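Local coordinates for protein insecticidal Delta-Endotoxin Cry8Ea1 (Bacillus Thuringiensis, PDB 3EB7) that is an insecticidal delta-endotoxin toxic to larvae of the beetle Holotrichia parallela that probably, as in related Cry toxins, forms pores in gut membranes, at residues Lys300-Gln305 with Phe421-Asp426. Residues are numbered along the deposited sequence; the frame is centred on the assembly and turned at random.
Sequences KWIGHQ and FIRNPD
CG of F421 stands anti to the backbone N (chi1 -173°) on a side chain that points toward strand 296-310, while the chain of K300 stays extended until chi4 (70°) bends NZ onto D426. CE1 of F421 lies 3.5 Å from CD1 of W301. The phenyl plane is tilted only 18° from that of the five-membered ring of W301, but the offset is large, so little of one ring covers the other. The far end of the phenyl ring fits against backbone: CZ comes to 3.3 Å from the carbonyl O of W301, which lies at the ring edge, and CE2 to 3.4 Å from O of I302. At the other end, CB of F421 touches the edge of the H304 imidazole at CE1. That imidazole is fixed on two sides, ND1 accepting the indole N-H of W301 (NE1 to ND1 3.1 Å) from a direction tilted out of its plane, and NE2 bonding to O of V419.

Beside this aromatic cluster sits a buried carboxylate. NZ of K300 meets OD2 of D426 at 2.6 Å, nearly along the C-O axis, and NH1 of R423 makes a second, weak bond to the same oxygen. NZ of K300 and NH1 of R423 are 4.0 Å apart, and the negative charge they share would be expected to offset their repulsion. CB of I302 packs over the centre of one guanidinium face, and NH2 of R423 reaches OG1 of T322. A water donates to O of W301 and to O of D426, tying the two backbones together. Strand 296-310 carries a classic beta bulge here, with I302 and G303 both paired to Y286. Side chains, rather than a shared ladder, thus join two antiparallel sheets, consistent with the beta-prism of the middle domain in three-domain Cry toxins.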
# COMPACT_ATOMS: atom_id res chain seq x y z
N LYS A 300 -20.07 -25.17 7.94
CA LYS A 300 -19.45 -24.06 7.23
C LYS A 300 -19.90 -22.71 7.76
O LYS A 300 -20.91 -22.59 8.41
CB LYS A 300 -19.70 -24.19 5.72
CG LYS A 300 -21.16 -24.23 5.32
CD LYS A 300 -21.30 -24.09 3.79
CE LYS A 300 -22.65 -24.62 3.23
NZ LYS A 300 -23.73 -23.72 3.64
N TRP A 301 -19.10 -21.69 7.46
CA TRP A 301 -19.33 -20.30 7.80
C TRP A 301 -20.49 -19.80 6.91
O TRP A 301 -20.32 -19.65 5.66
CB TRP A 301 -18.03 -19.57 7.46
CG TRP A 301 -17.91 -18.06 7.73
CD1 TRP A 301 -18.88 -17.08 7.58
CD2 TRP A 301 -16.71 -17.37 8.13
NE1 TRP A 301 -18.34 -15.84 7.89
CE2 TRP A 301 -17.02 -15.98 8.21
CE3 TRP A 301 -15.40 -17.79 8.41
CZ2 TRP A 301 -16.07 -15.03 8.61
CZ3 TRP A 301 -14.46 -16.84 8.81
CH2 TRP A 301 -14.81 -15.46 8.90
N ILE A 302 -21.65 -19.60 7.54
CA ILE A 302 -22.86 -19.10 6.86
C ILE A 302 -23.21 -17.62 7.16
O ILE A 302 -24.14 -17.07 6.57
CB ILE A 302 -24.14 -19.96 7.11
CG1 ILE A 302 -24.53 -19.95 8.60
CG2 ILE A 302 -23.98 -21.36 6.58
CD1 ILE A 302 -25.91 -20.60 8.92
N GLY A 303 -22.47 -16.99 8.06
CA GLY A 303 -22.68 -15.58 8.40
C GLY A 303 -21.71 -15.19 9.49
O GLY A 303 -21.09 -16.06 10.11
N HIS A 304 -21.53 -13.89 9.70
CA HIS A 304 -20.67 -13.38 10.77
C HIS A 304 -21.08 -11.99 11.20
O HIS A 304 -21.79 -11.28 10.51
CB HIS A 304 -19.17 -13.41 10.38
CG HIS A 304 -18.80 -12.48 9.27
ND1 HIS A 304 -18.89 -12.84 7.94
CD2 HIS A 304 -18.29 -11.22 9.28
CE1 HIS A 304 -18.49 -11.83 7.18
NE2 HIS A 304 -18.09 -10.85 7.97
N GLN A 305 -20.59 -11.63 12.37
CA GLN A 305 -20.78 -10.32 12.94
C GLN A 305 -19.38 -9.80 13.19
O GLN A 305 -18.54 -10.47 13.77
CB GLN A 305 -21.59 -10.48 14.24
CG GLN A 305 -22.35 -9.25 14.62
CD GLN A 305 -22.70 -9.17 16.09
OE1 GLN A 305 -23.86 -9.10 16.43
NE2 GLN A 305 -21.70 -9.15 16.96
N PHE A 421 -18.78 -10.84 2.86
CA PHE A 421 -19.35 -12.16 2.66
C PHE A 421 -20.50 -12.08 1.66
O PHE A 421 -21.17 -11.05 1.58
CB PHE A 421 -19.80 -12.68 4.04
CG PHE A 421 -20.28 -14.11 4.08
CD1 PHE A 421 -19.39 -15.17 4.18
CD2 PHE A 421 -21.64 -14.39 4.12
CE1 PHE A 421 -19.85 -16.51 4.22
CE2 PHE A 421 -22.10 -15.72 4.18
CZ PHE A 421 -21.21 -16.77 4.23
N ILE A 422 -20.68 -13.15 0.87
CA ILE A 422 -21.93 -13.39 0.14
C ILE A 422 -22.42 -14.78 0.52
O ILE A 422 -21.63 -15.62 0.96
CB ILE A 422 -21.76 -13.31 -1.42
CG1 ILE A 422 -20.80 -14.39 -1.92
CG2 ILE A 422 -21.30 -11.94 -1.85
CD1 ILE A 422 -20.59 -14.44 -3.44
N ARG A 423 -23.71 -15.02 0.30
CA ARG A 423 -24.40 -16.31 0.52
C ARG A 423 -24.66 -17.00 -0.81
O ARG A 423 -24.78 -16.32 -1.83
CB ARG A 423 -25.76 -16.08 1.18
CG ARG A 423 -25.80 -16.23 2.71
CD ARG A 423 -25.58 -17.67 3.09
NE ARG A 423 -26.60 -18.16 3.97
CZ ARG A 423 -26.81 -19.44 4.27
NH1 ARG A 423 -26.06 -20.44 3.77
NH2 ARG A 423 -27.81 -19.71 5.10
N ASN A 424 -24.79 -18.34 -0.79
CA ASN A 424 -25.14 -19.15 -1.97
C ASN A 424 -24.54 -18.65 -3.25
O ASN A 424 -25.27 -18.07 -4.07
CB ASN A 424 -26.65 -19.22 -2.21
CG ASN A 424 -27.44 -19.42 -0.96
OD1 ASN A 424 -28.58 -18.92 -0.87
ND2 ASN A 424 -26.88 -20.14 0.02
N PRO A 425 -23.23 -18.89 -3.46
CA PRO A 425 -22.35 -19.67 -2.57
C PRO A 425 -21.84 -18.87 -1.33
O PRO A 425 -21.71 -17.65 -1.40
CB PRO A 425 -21.21 -20.07 -3.49
CG PRO A 425 -21.12 -18.92 -4.45
CD PRO A 425 -22.51 -18.38 -4.64
N ASP A 426 -21.59 -19.56 -0.21
CA ASP A 426 -21.18 -18.92 1.05
C ASP A 426 -19.68 -18.66 0.99
O ASP A 426 -18.85 -19.57 1.22
CB ASP A 426 -21.53 -19.81 2.25
CG ASP A 426 -23.04 -20.14 2.33
OD1 ASP A 426 -23.87 -19.31 1.86
OD2 ASP A 426 -23.41 -21.22 2.86
O HOH W 1 -18.43 -20.06 3.91